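Local coordinates for NS3-like protein (Alongshan virus, PDB 6M40), which probably hydrolyses ATP and other ribonucleoside triphosphates to drive RNA unwinding, as the helicase portion of a longer flavivirus-like NS3 protein, at residues A[162-172]-A[290-300]; A[374-382]-A[403-412]. All blocks are in the same frame, centred on the assembly; numbering follows the deposited sequence.

Contact 1 of 2, residues A[162-172]-A[290-300]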
loop_
_atom_site.group_PDB
_atom_site.type_symbol
_atom_site.label_atom_id
_atom_site.label_comp_id
_atom_site.label_asym_id
_atom_site.label_seq_id
_atom_site.Cartn_x
_atom_site.Cartn_y
_atom_site.Cartn_z
ATOM N N VAL A 162 -12.470 -5.341 -10.486
ATOM C CA VAL A 162 -11.400 -4.349 -10.554
ATOM C C VAL A 162 -11.862 -3.224 -11.471
ATOM O O VAL A 162 -12.215 -3.471 -12.630
ATOM C CB VAL A 162 -10.079 -4.945 -11.065
ATOM C CG1 VAL A 162 -9.153 -3.826 -11.524
ATOM C CG2 VAL A 162 -9.422 -5.787 -9.984
ATOM N N SER A 163 -11.835 -1.994 -10.966
ATOM C CA SER A 163 -12.324 -0.837 -11.707
ATOM C C SER A 163 -11.198 -0.260 -12.557
ATOM O O SER A 163 -10.151 0.123 -12.029
ATOM C CB SER A 163 -12.862 0.228 -10.755
ATOM O OG SER A 163 -13.805 -0.322 -9.850
HETATM N N MSE A 164 -11.417 -0.191 -13.867
HETATM C CA MSE A 164 -10.415 0.363 -14.773
HETATM C C MSE A 164 -10.872 1.680 -15.411
HETATM O O MSE A 164 -10.316 2.110 -16.421
HETATM C CB MSE A 164 -10.076 -0.639 -15.884
HETATM C CG MSE A 164 -9.430 -1.935 -15.414
HETATM SE SE MSE A 164 -7.521 -1.770 -14.974
HETATM C CE MSE A 164 -6.716 -2.338 -16.670
ATOM N N ASP A 165 -11.882 2.316 -14.825
ATOM C CA ASP A 165 -12.367 3.600 -15.308
ATOM C C ASP A 165 -11.564 4.735 -14.683
ATOM O O ASP A 165 -11.020 4.606 -13.585
ATOM C CB ASP A 165 -13.848 3.787 -14.976
ATOM C CG ASP A 165 -14.714 2.668 -15.513
ATOM O OD1 ASP A 165 -14.359 2.083 -16.557
ATOM O OD2 ASP A 165 -15.755 2.375 -14.890
ATOM N N SER A 166 -11.498 5.857 -15.395
ATOM C CA SER A 166 -10.795 7.034 -14.908
ATOM C C SER A 166 -11.630 8.273 -15.210
ATOM O O SER A 166 -12.681 8.197 -15.851
ATOM C CB SER A 166 -9.395 7.135 -15.529
ATOM O OG SER A 166 -9.393 6.600 -16.839
ATOM N N ASN A 167 -11.150 9.426 -14.735
ATOM C CA ASN A 167 -11.801 10.690 -15.070
ATOM C C ASN A 167 -11.753 10.946 -16.569
ATOM O O ASN A 167 -12.783 11.197 -17.203
ATOM C CB ASN A 167 -11.138 11.841 -14.315
ATOM C CG ASN A 167 -11.459 11.826 -12.843
ATOM O OD1 ASN A 167 -12.420 11.192 -12.412
ATOM N ND2 ASN A 167 -10.660 12.534 -12.059
ATOM N N TYR A 168 -10.558 10.906 -17.148
ATOM C CA TYR A 168 -10.344 11.045 -18.577
ATOM C C TYR A 168 -10.107 9.680 -19.204
ATOM O O TYR A 168 -9.689 8.738 -18.526
ATOM C CB TYR A 168 -9.141 11.956 -18.851
ATOM C CG TYR A 168 -9.332 13.382 -18.391
ATOM C CD1 TYR A 168 -9.139 13.732 -17.062
ATOM C CD2 TYR A 168 -9.702 14.382 -19.286
ATOM C CE1 TYR A 168 -9.316 15.030 -16.633
ATOM C CE2 TYR A 168 -9.880 15.690 -18.863
ATOM C CZ TYR A 168 -9.683 16.005 -17.535
ATOM O OH TYR A 168 -9.854 17.297 -17.092
ATOM N N PRO A 169 -10.359 9.529 -20.503
ATOM C CA PRO A 169 -10.061 8.250 -21.153
ATOM C C PRO A 169 -8.582 7.910 -21.034
ATOM O O PRO A 169 -7.723 8.779 -20.873
ATOM C CB PRO A 169 -10.474 8.481 -22.614
ATOM C CG PRO A 169 -10.425 9.969 -22.792
ATOM C CD PRO A 169 -10.853 10.534 -21.463
ATOM N N ILE A 170 -8.296 6.612 -21.102
ATOM C CA ILE A 170 -6.935 6.093 -21.132
ATOM C C ILE A 170 -6.837 5.121 -22.296
ATOM O O ILE A 170 -7.752 4.321 -22.525
ATOM C CB ILE A 170 -6.557 5.391 -19.809
ATOM C CG1 ILE A 170 -6.667 6.365 -18.636
ATOM C CG2 ILE A 170 -5.146 4.822 -19.898
ATOM C CD1 ILE A 170 -6.487 5.714 -17.282
ATOM N N VAL A 171 -5.730 5.187 -23.028
ATOM C CA VAL A 171 -5.499 4.327 -24.183
ATOM C C VAL A 171 -4.553 3.215 -23.755
ATOM O O VAL A 171 -3.456 3.479 -23.250
ATOM C CB VAL A 171 -4.929 5.120 -25.374
ATOM C CG1 VAL A 171 -4.608 4.183 -26.532
ATOM C CG2 VAL A 171 -5.911 6.200 -25.803
ATOM N N ASP A 172 -4.971 1.973 -23.969
ATOM C CA ASP A 172 -4.179 0.802 -23.615
ATOM C C ASP A 172 -3.473 0.281 -24.857
ATOM O O ASP A 172 -4.120 -0.070 -25.849
ATOM C CB ASP A 172 -5.061 -0.286 -23.009
ATOM C CG ASP A 172 -5.637 0.123 -21.682
ATOM O OD1 ASP A 172 -4.851 0.294 -20.727
ATOM O OD2 ASP A 172 -6.869 0.307 -21.603
ATOM N N GLN A 290 -3.152 -7.969 -10.080
ATOM C CA GLN A 290 -4.156 -7.170 -10.767
ATOM C C GLN A 290 -4.345 -5.828 -10.077
ATOM O O GLN A 290 -4.434 -4.782 -10.736
ATOM C CB GLN A 290 -5.473 -7.942 -10.828
ATOM C CG GLN A 290 -5.310 -9.346 -11.389
ATOM C CD GLN A 290 -6.634 -10.000 -11.740
ATOM O OE1 GLN A 290 -7.642 -9.326 -11.927
ATOM N NE2 GLN A 290 -6.630 -11.323 -11.836
ATOM N N ALA A 291 -4.391 -5.835 -8.746
ATOM C CA ALA A 291 -4.614 -4.597 -8.012
ATOM C C ALA A 291 -3.418 -3.661 -8.122
ATOM O O ALA A 291 -3.579 -2.436 -8.105
ATOM C CB ALA A 291 -4.914 -4.913 -6.549
ATOM N N GLN A 292 -2.213 -4.219 -8.232
ATOM C CA GLN A 292 -1.017 -3.398 -8.395
ATOM C C GLN A 292 -1.051 -2.634 -9.713
ATOM O O GLN A 292 -0.909 -1.406 -9.738
ATOM C CB GLN A 292 0.221 -4.290 -8.325
ATOM C CG GLN A 292 1.546 -3.562 -8.447
ATOM C CD GLN A 292 1.908 -2.812 -7.200
ATOM O OE1 GLN A 292 2.219 -1.622 -7.250
ATOM N NE2 GLN A 292 1.865 -3.497 -6.060
ATOM N N THR A 293 -1.242 -3.348 -10.825
ATOM C CA THR A 293 -1.288 -2.698 -12.131
ATOM C C THR A 293 -2.488 -1.774 -12.258
ATOM O O THR A 293 -2.408 -0.737 -12.930
ATOM C CB THR A 293 -1.339 -3.742 -13.239
ATOM O OG1 THR A 293 -2.465 -4.605 -13.032
ATOM C CG2 THR A 293 -0.065 -4.569 -13.266
ATOM N N CYS A 294 -3.602 -2.128 -11.620
ATOM C CA CYS A 294 -4.762 -1.249 -11.640
ATOM C C CYS A 294 -4.442 0.115 -11.036
ATOM O O CYS A 294 -5.007 1.125 -11.454
ATOM C CB CYS A 294 -5.917 -1.896 -10.884
ATOM S SG CYS A 294 -7.339 -0.819 -10.743
ATOM N N GLN A 295 -3.558 0.163 -10.044
ATOM C CA GLN A 295 -3.148 1.423 -9.439
ATOM C C GLN A 295 -2.020 2.101 -10.203
ATOM O O GLN A 295 -2.000 3.334 -10.301
ATOM C CB GLN A 295 -2.716 1.197 -7.989
ATOM C CG GLN A 295 -3.875 1.193 -6.983
ATOM C CD GLN A 295 -4.325 2.597 -6.611
ATOM O OE1 GLN A 295 -5.509 2.916 -6.671
ATOM N NE2 GLN A 295 -3.380 3.438 -6.205
ATOM N N ARG A 296 -1.100 1.315 -10.764
ATOM C CA ARG A 296 -0.061 1.873 -11.618
ATOM C C ARG A 296 -0.665 2.515 -12.853
ATOM O O ARG A 296 -0.213 3.578 -13.292
ATOM C CB ARG A 296 0.920 0.779 -12.022
ATOM C CG ARG A 296 1.826 0.290 -10.907
ATOM C CD ARG A 296 2.604 -0.951 -11.340
ATOM N NE ARG A 296 3.793 -1.147 -10.521
ATOM C CZ ARG A 296 4.550 -2.242 -10.538
ATOM N NH1 ARG A 296 4.236 -3.265 -11.321
ATOM N NH2 ARG A 296 5.618 -2.314 -9.759
ATOM N N ARG A 297 -1.667 1.865 -13.452
ATOM C CA ARG A 297 -2.420 2.502 -14.527
ATOM C C ARG A 297 -3.127 3.748 -14.015
ATOM O O ARG A 297 -2.989 4.831 -14.586
ATOM C CB ARG A 297 -3.432 1.520 -15.111
ATOM C CG ARG A 297 -3.922 1.880 -16.511
ATOM C CD ARG A 297 -4.927 0.856 -17.017
ATOM N NE ARG A 297 -6.303 1.334 -16.887
ATOM C CZ ARG A 297 -7.098 1.643 -17.908
ATOM N NH1 ARG A 297 -6.669 1.511 -19.156
ATOM N NH2 ARG A 297 -8.332 2.073 -17.680
ATOM N N GLY A 298 -3.844 3.626 -12.898
ATOM C CA GLY A 298 -4.653 4.707 -12.380
ATOM C C GLY A 298 -3.933 6.015 -12.116
ATOM O O GLY A 298 -4.526 6.925 -11.527
ATOM N N ARG A 299 -2.662 6.139 -12.507
ATOM C CA ARG A 299 -1.965 7.392 -12.283
ATOM C C ARG A 299 -2.195 8.413 -13.394
ATOM O O ARG A 299 -1.982 9.603 -13.168
ATOM C CB ARG A 299 -0.465 7.129 -12.111
ATOM C CG ARG A 299 -0.095 6.359 -10.834
ATOM C CD ARG A 299 -0.512 7.087 -9.551
ATOM N NE ARG A 299 0.488 8.037 -9.065
ATOM C CZ ARG A 299 0.317 8.822 -8.002
ATOM N NH1 ARG A 299 -0.820 8.787 -7.321
ATOM N NH2 ARG A 299 1.279 9.649 -7.619
ATOM N N ILE A 300 -2.648 8.001 -14.576
ATOM C CA ILE A 300 -2.543 8.868 -15.744
ATOM C C ILE A 300 -3.883 9.479 -16.129
ATOM O O ILE A 300 -3.913 10.546 -16.743
ATOM C CB ILE A 300 -1.947 8.133 -16.972
ATOM C CG1 ILE A 300 -1.847 6.621 -16.746
ATOM C CG2 ILE A 300 -0.611 8.714 -17.352
ATOM C CD1 ILE A 300 -2.796 5.823 -17.609
#
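Arg297 reaches from the helix 290-297 into the loop 162-169, and its guanidinium lies between two apolar side chains. The methyl CE of Met164, a selenomethionine, sits over one face. Ile170 CG2 covers the opposite face, 3.7 Å from Arg297 NH1. Asp172 comes to the edge, near the guanidinium plane. Carboxylate and guanidinium are nearly coplanar, 20° apart, and form a salt bridge with Asp172 OD1 2.7 Å from Arg297 NH1. The N-H points poorly at OD1, so the hydrogen bond within it is weak. Arg297 NH2 faces Met164 O, but that bond is modelled very short and its detail is doubtful.

Residues 295-300, QRRGRI, begin the QRRGRIGR signature of motif VI of superfamily 2 helicases. In flaviviral NS3 that motif lines the ATP cleft. The loop 162-169 leads from the first RecA-like domain into strand 170-175 of the second.

Two apolar contacts flank the arginine. Cys294 holds SG anti to its backbone N (chi1 175°), which turns the sulfur to the loop, 3.6 Å from Val162 CG1. Past the helix end, Ile170 and Ile300 cross at about a right angle, and Ile300 CD1 lies 3.4 Å from Ile170 CG2. Val265 and Leu262 touch Ile300.

Contact 2 of 2, residues A[374-382]-A[403-412]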
loop_
_atom_site.group_PDB
_atom_site.type_symbol
_atom_site.label_atom_id
_atom_site.label_comp_id
_atom_site.label_asym_id
_atom_site.label_seq_id
_atom_site.Cartn_x
_atom_site.Cartn_y
_atom_site.Cartn_z
ATOM N N THR A 374 10.021 -1.492 14.363
ATOM C CA THR A 374 10.579 -2.728 13.826
ATOM C C THR A 374 9.805 -3.016 12.549
ATOM O O THR A 374 8.584 -3.184 12.600
ATOM C CB THR A 374 10.425 -3.897 14.813
ATOM O OG1 THR A 374 10.687 -3.455 16.150
ATOM C CG2 THR A 374 11.382 -5.035 14.471
ATOM N N GLU A 375 10.487 -3.045 11.406
ATOM C CA GLU A 375 9.755 -3.226 10.156
ATOM C C GLU A 375 9.144 -4.619 10.072
ATOM O O GLU A 375 8.008 -4.776 9.611
ATOM C CB GLU A 375 10.654 -2.936 8.953
ATOM C CG GLU A 375 11.615 -4.043 8.537
ATOM C CD GLU A 375 12.635 -4.377 9.598
ATOM O OE1 GLU A 375 12.569 -3.785 10.688
ATOM O OE2 GLU A 375 13.499 -5.235 9.338
ATOM N N THR A 376 9.853 -5.635 10.558
ATOM C CA THR A 376 9.404 -7.018 10.467
ATOM C C THR A 376 8.813 -7.472 11.794
ATOM O O THR A 376 9.401 -7.241 12.854
ATOM C CB THR A 376 10.563 -7.937 10.084
ATOM O OG1 THR A 376 11.554 -7.920 11.123
ATOM C CG2 THR A 376 11.188 -7.499 8.772
ATOM N N LEU A 377 7.646 -8.116 11.730
ATOM C CA LEU A 377 7.091 -8.756 12.915
ATOM C C LEU A 377 8.018 -9.853 13.415
ATOM O O LEU A 377 8.124 -10.072 14.627
ATOM C CB LEU A 377 5.704 -9.312 12.600
ATOM C CG LEU A 377 4.916 -10.080 13.657
ATOM C CD1 LEU A 377 4.826 -9.318 14.966
ATOM C CD2 LEU A 377 3.523 -10.367 13.123
ATOM N N THR A 378 8.704 -10.541 12.501
ATOM C CA THR A 378 9.657 -11.560 12.918
ATOM C C THR A 378 10.708 -10.979 13.862
ATOM O O THR A 378 11.058 -11.602 14.871
ATOM C CB THR A 378 10.325 -12.193 11.698
ATOM O OG1 THR A 378 11.193 -11.238 11.078
ATOM C CG2 THR A 378 9.283 -12.643 10.690
ATOM N N GLU A 379 11.226 -9.788 13.557
ATOM C CA GLU A 379 12.237 -9.205 14.432
ATOM C C GLU A 379 11.622 -8.657 15.715
ATOM O O GLU A 379 12.288 -8.632 16.756
ATOM C CB GLU A 379 13.017 -8.101 13.707
ATOM C CG GLU A 379 14.161 -7.520 14.545
ATOM C CD GLU A 379 15.026 -6.520 13.786
ATOM O OE1 GLU A 379 14.633 -6.080 12.680
ATOM O OE2 GLU A 379 16.110 -6.169 14.305
ATOM N N ALA A 380 10.363 -8.210 15.659
ATOM C CA ALA A 380 9.692 -7.769 16.877
ATOM C C ALA A 380 9.638 -8.881 17.914
ATOM O O ALA A 380 9.631 -8.609 19.122
ATOM C CB ALA A 380 8.279 -7.286 16.554
HETATM N N MSE A 381 9.571 -10.129 17.462
HETATM C CA MSE A 381 9.523 -11.288 18.346
HETATM C C MSE A 381 10.880 -11.487 19.018
HETATM O O MSE A 381 10.975 -12.078 20.101
HETATM C CB MSE A 381 9.105 -12.545 17.566
HETATM C CG MSE A 381 7.692 -12.459 17.033
HETATM SE SE MSE A 381 7.225 -13.917 15.749
HETATM C CE MSE A 381 7.569 -15.457 16.919
ATOM N N ALA A 382 11.939 -10.992 18.377
ATOM C CA ALA A 382 13.250 -11.074 19.002
ATOM C C ALA A 382 13.414 -10.051 20.121
ATOM O O ALA A 382 14.113 -10.328 21.101
ATOM C CB ALA A 382 14.356 -10.889 17.958
HETATM N N MSE A 403 16.003 -18.236 16.130
HETATM C CA MSE A 403 14.967 -18.136 15.118
HETATM C C MSE A 403 15.514 -18.433 13.730
HETATM O O MSE A 403 14.786 -18.905 12.856
HETATM C CB MSE A 403 14.332 -16.754 15.132
HETATM C CG MSE A 403 13.396 -16.510 16.296
HETATM SE SE MSE A 403 12.620 -14.730 16.155
HETATM C CE MSE A 403 11.838 -14.923 14.354
ATOM N N ARG A 404 16.799 -18.139 13.519
ATOM C CA ARG A 404 17.409 -18.441 12.229
ATOM C C ARG A 404 17.583 -19.939 12.020
ATOM O O ARG A 404 17.779 -20.374 10.879
ATOM C CB ARG A 404 18.753 -17.721 12.100
ATOM C CG ARG A 404 18.853 -16.845 10.858
ATOM C CD ARG A 404 20.189 -16.128 10.762
ATOM N NE ARG A 404 20.408 -15.210 11.877
ATOM C CZ ARG A 404 21.124 -15.502 12.960
ATOM N NH1 ARG A 404 21.700 -16.691 13.085
ATOM N NH2 ARG A 404 21.266 -14.602 13.923
ATOM N N SER A 405 17.501 -20.735 13.091
ATOM C CA SER A 405 17.531 -22.182 12.937
ATOM C C SER A 405 16.370 -22.682 12.087
ATOM O O SER A 405 16.479 -23.748 11.473
ATOM C CB SER A 405 17.490 -22.875 14.304
ATOM O OG SER A 405 18.636 -22.600 15.084
ATOM N N TYR A 406 15.245 -21.960 12.061
ATOM C CA TYR A 406 14.088 -22.453 11.317
ATOM C C TYR A 406 13.483 -21.428 10.366
ATOM O O TYR A 406 13.026 -21.806 9.287
ATOM C CB TYR A 406 12.979 -22.978 12.264
ATOM C CG TYR A 406 12.733 -22.168 13.524
ATOM C CD1 TYR A 406 13.596 -22.262 14.602
ATOM C CD2 TYR A 406 11.620 -21.341 13.643
ATOM C CE1 TYR A 406 13.386 -21.545 15.748
ATOM C CE2 TYR A 406 11.397 -20.612 14.801
ATOM C CZ TYR A 406 12.286 -20.723 15.850
ATOM O OH TYR A 406 12.098 -20.017 17.012
ATOM N N PHE A 407 13.449 -20.147 10.729
ATOM C CA PHE A 407 12.931 -19.115 9.836
ATOM C C PHE A 407 14.015 -18.085 9.574
ATOM O O PHE A 407 14.386 -17.322 10.473
ATOM C CB PHE A 407 11.693 -18.440 10.411
ATOM C CG PHE A 407 10.870 -17.724 9.386
ATOM C CD1 PHE A 407 10.055 -18.437 8.527
ATOM C CD2 PHE A 407 10.902 -16.342 9.282
ATOM C CE1 PHE A 407 9.288 -17.792 7.581
ATOM C CE2 PHE A 407 10.129 -15.687 8.344
ATOM C CZ PHE A 407 9.321 -16.414 7.490
ATOM N N ASN A 408 14.496 -18.048 8.338
ATOM C CA ASN A 408 15.546 -17.125 7.927
ATOM C C ASN A 408 14.886 -15.993 7.148
ATOM O O ASN A 408 14.700 -16.074 5.936
ATOM C CB ASN A 408 16.591 -17.860 7.104
ATOM C CG ASN A 408 17.795 -17.011 6.809
ATOM O OD1 ASN A 408 18.028 -15.997 7.459
ATOM N ND2 ASN A 408 18.578 -17.425 5.827
ATOM N N ASP A 409 14.530 -14.927 7.860
ATOM C CA ASP A 409 13.971 -13.749 7.217
ATOM C C ASP A 409 15.077 -13.030 6.462
ATOM O O ASP A 409 16.049 -12.560 7.064
ATOM C CB ASP A 409 13.333 -12.820 8.244
ATOM C CG ASP A 409 12.185 -12.025 7.668
ATOM O OD1 ASP A 409 12.162 -11.828 6.433
ATOM O OD2 ASP A 409 11.300 -11.611 8.448
ATOM N N ALA A 410 14.935 -12.944 5.141
ATOM C CA ALA A 410 15.934 -12.283 4.307
ATOM C C ALA A 410 15.763 -10.779 4.274
ATOM O O ALA A 410 16.492 -10.088 3.535
ATOM C CB ALA A 410 15.887 -12.855 2.892
ATOM N N ARG A 411 14.827 -10.270 5.070
ATOM C CA ARG A 411 14.649 -8.823 5.259
ATOM C C ARG A 411 15.459 -8.265 6.430
ATOM O O ARG A 411 15.490 -7.023 6.621
ATOM C CB ARG A 411 13.182 -8.505 5.470
ATOM C CG ARG A 411 12.349 -8.802 4.238
ATOM C CD ARG A 411 10.900 -8.577 4.483
ATOM N NE ARG A 411 10.436 -9.575 5.458
ATOM C CZ ARG A 411 9.503 -9.366 6.392
ATOM N NH1 ARG A 411 8.907 -8.171 6.497
ATOM N NH2 ARG A 411 9.146 -10.335 7.246
ATOM N N TRP A 412 16.153 -9.164 7.148
ATOM C CA TRP A 412 17.097 -8.755 8.185
ATOM C C TRP A 412 18.454 -8.310 7.609
ATOM O O TRP A 412 19.425 -8.036 8.361
ATOM C CB TRP A 412 17.290 -9.889 9.195
ATOM C CG TRP A 412 16.058 -10.182 10.036
ATOM C CD1 TRP A 412 14.864 -9.501 10.030
ATOM C CD2 TRP A 412 15.907 -11.236 11.007
ATOM N NE1 TRP A 412 13.994 -10.065 10.941
ATOM C CE2 TRP A 412 14.607 -11.128 11.549
ATOM C CE3 TRP A 412 16.746 -12.258 11.473
ATOM C CZ2 TRP A 412 14.129 -12.002 12.523
ATOM C CZ3 TRP A 412 16.270 -13.122 12.437
ATOM C CH2 TRP A 412 14.972 -12.990 12.951
#
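Thr378 and Thr376 present their hydroxyls to Trp412 and Asp409 at the start of helix 377-383. This is the tight part of the contact. Thr378 OG1 donates to Asp409 OD2 over 2.7 Å and meets its anti lone pair. The indole NE1 of Trp412 bonds to Thr376 OG1 at 3.3 Å, with that oxygen in the ring plane. Its second bond, to Thr378 OG1 at 3.0 Å, is weak and bent to 122°. Thr376 is also the N-cap: a chi1 of 64° places OG1 between its backbone N and carbonyl carbon, where it accepts from Glu379 N at 3.1 Å.

The methyl of Thr376 lies over one face of the Arg411 guanidinium, with CG2 3.3 Å from NH1. Asp409 OD1 takes Arg411 NE from its syn side, and Asp409 OD2 forms a salt bridge with Arg411 NH2. Glu332 of helix 328-339 is a second partner for Arg411. Met403 CE packs against the start of the helix, 3.5 Å from Thr378 O.

Other packing is looser. Met403 SE lies 4.4 Å from Met381 CB; both are selenomethionines. Glu375 carries the solvent side; its OE2 comes no closer than 3.8 Å to Arg411 O.

Both segments probably belong to the helical third domain, consistent with the NS3 fold; the contact joins the start of helix 377-383 to the chain after helix 393-404. Asp409 also accepts from Thr281 at the start of strand 281-287. Asp409 is thus held by a hydroxyl on OD2 and by Arg411 on both oxygens, which probably favours its ionised form.

How the contacts relate
Contact 1 closes in the chain before contact 2 opens. They lie on opposite sides of the chain's centre. Their centres are 36 Å apart, and their nearest atoms are about 15 Å apart, so they do not touch. Contact 1 joins the interdomain loop to the motif VI helix, on the side of the presumed ATP cleft; Gln295 of that helix touches Glu117 of the DExH motif (motif II) in the first domain. Contact 2 probably belongs to the C-terminal helical domain, well away from that cleft. Strands 264-276 and 281-287, paired antiparallel, connect the two regions: Val265 touches contact 1, and Thr281 bonds to contact 2.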